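Local atomic coordinates of mandelate racemase/muconate lactonizing enzyme family protein (Roseovarius nubinhibens ISM, PDB entry 3U4F), a protein that probably acts as a magnesium-dependent hydro-lyase or related enzyme of the enolase superfamily, built on a TIM barrel. Residues Lys155-Arg158 / Asp159-Phe163. Numbering follows the deposited sequence.
Sequences KRLR and DAHGF
With L157 CG turned beside its backbone N (chi1 -70°) and H161 CG turned likewise (chi1 -52°), the two side chains converge one helical turn apart. L157 CD2 meets the imidazole at its edge, in the ring plane, 4.0 Å from H161 CD2, while A160 CB covers part of one ring face. L157 O lies at the edge of the F163 ring, near its plane and 3.8 Å from F163 CD2; L157 CB packs against the same ring carbon at 4.1 Å. I336 touches both L157 and F163, and F163 also rests on A136 and A138 of strand 132-139, so aromatic and aliphatic bulk suits this side.

The backbone bond from H161 N to L157 O (2.8 Å) closes a regular turn; the last one, from G162 N to R158 O, is more bent, with an N-H...O angle of 141°. G162 takes a positive phi, which glycine, lacking a side chain, adopts without strain. R158 lays CG 3.5 Å from F163 O and sends NH1 to M196 O.

Helix 147-161 thus ends with an apolar side against the barrel strand and a charged one where K155 and R156 form salt bridges with E152, and K155 another with E195; backbone bonding runs to G162 N, whereas buried F163 N has no partner.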
loop_
_atom_site.group_PDB
_atom_site.type_symbol
_atom_site.label_atom_id
_atom_site.label_comp_id
_atom_site.label_asym_id
_atom_site.label_seq_id
_atom_site.Cartn_x
_atom_site.Cartn_y
_atom_site.Cartn_z
ATOM N N LYS A 155 10.038 30.413 -20.718
ATOM C CA LYS A 155 10.529 31.076 -21.943
ATOM C C LYS A 155 12.002 30.747 -22.220
ATOM O O LYS A 155 12.357 30.442 -23.358
ATOM C CB LYS A 155 10.301 32.596 -21.916
ATOM C CG LYS A 155 8.834 32.967 -21.977
ATOM C CD LYS A 155 8.605 34.453 -22.173
ATOM C CE LYS A 155 8.631 35.160 -20.854
ATOM N NZ LYS A 155 8.016 36.522 -20.899
ATOM N N ARG A 156 12.857 30.795 -21.204
ATOM C CA ARG A 156 14.261 30.395 -21.405
ATOM C C ARG A 156 14.381 28.972 -21.936
ATOM O O ARG A 156 15.131 28.691 -22.878
ATOM C CB ARG A 156 15.068 30.504 -20.116
ATOM C CG ARG A 156 14.940 31.828 -19.374
ATOM C CD ARG A 156 15.472 33.010 -20.182
ATOM N NE ARG A 156 14.595 34.185 -20.059
ATOM C CZ ARG A 156 14.578 35.021 -19.018
ATOM N NH1 ARG A 156 15.390 34.834 -17.983
ATOM N NH2 ARG A 156 13.737 36.048 -19.011
ATOM N N LEU A 157 13.638 28.059 -21.311
ATOM C CA LEU A 157 13.684 26.652 -21.693
ATOM C C LEU A 157 13.176 26.445 -23.111
ATOM O O LEU A 157 13.749 25.665 -23.886
ATOM C CB LEU A 157 12.906 25.796 -20.674
ATOM C CG LEU A 157 13.589 25.697 -19.299
ATOM C CD1 LEU A 157 12.589 25.283 -18.226
ATOM C CD2 LEU A 157 14.784 24.731 -19.340
ATOM N N ARG A 158 12.119 27.165 -23.467
ATOM C CA ARG A 158 11.571 27.083 -24.808
ATOM C C ARG A 158 12.613 27.479 -25.875
ATOM O O ARG A 158 12.796 26.794 -26.874
ATOM C CB ARG A 158 10.331 27.973 -24.945
ATOM C CG ARG A 158 9.903 28.101 -26.412
ATOM C CD ARG A 158 8.559 28.734 -26.625
ATOM N NE ARG A 158 8.514 30.098 -26.109
ATOM C CZ ARG A 158 7.392 30.788 -25.959
ATOM N NH1 ARG A 158 6.220 30.236 -26.272
ATOM N NH2 ARG A 158 7.443 32.009 -25.469
ATOM N N ASP A 159 13.261 28.610 -25.649
ATOM C CA ASP A 159 14.278 29.126 -26.572
ATOM C C ASP A 159 15.491 28.215 -26.655
ATOM O O ASP A 159 16.047 28.029 -27.732
ATOM C CB ASP A 159 14.682 30.541 -26.155
ATOM C CG ASP A 159 13.560 31.562 -26.373
ATOM O OD1 ASP A 159 12.637 31.313 -27.187
ATOM O OD2 ASP A 159 13.616 32.630 -25.723
ATOM N N ALA A 160 15.865 27.619 -25.525
ATOM C CA ALA A 160 17.011 26.711 -25.450
ATOM C C ALA A 160 16.732 25.337 -26.045
ATOM O O ALA A 160 17.572 24.805 -26.785
ATOM C CB ALA A 160 17.505 26.575 -24.005
ATOM N N HIS A 161 15.557 24.769 -25.763
ATOM C CA HIS A 161 15.297 23.359 -26.104
ATOM C C HIS A 161 14.132 23.070 -27.051
ATOM O O HIS A 161 13.991 21.947 -27.541
ATOM C CB HIS A 161 15.190 22.542 -24.807
ATOM C CG HIS A 161 16.363 22.741 -23.901
ATOM N ND1 HIS A 161 17.640 22.363 -24.255
ATOM C CD2 HIS A 161 16.468 23.329 -22.686
ATOM C CE1 HIS A 161 18.480 22.689 -23.287
ATOM N NE2 HIS A 161 17.794 23.274 -22.321
ATOM N N GLY A 162 13.308 24.081 -27.319
ATOM C CA GLY A 162 12.240 23.936 -28.294
ATOM C C GLY A 162 10.949 23.357 -27.740
ATOM O O GLY A 162 10.082 22.944 -28.512
ATOM N N PHE A 163 10.820 23.281 -26.408
ATOM C CA PHE A 163 9.561 22.800 -25.807
ATOM C C PHE A 163 8.396 23.632 -26.348
ATOM O O PHE A 163 8.549 24.840 -26.511
ATOM C CB PHE A 163 9.563 22.981 -24.274
ATOM C CG PHE A 163 10.542 22.102 -23.538
ATOM C CD1 PHE A 163 10.285 20.739 -23.358
ATOM C CD2 PHE A 163 11.699 22.642 -22.990
ATOM C CE1 PHE A 163 11.184 19.928 -22.635
ATOM C CE2 PHE A 163 12.606 21.844 -22.268
ATOM C CZ PHE A 163 12.349 20.472 -22.108
#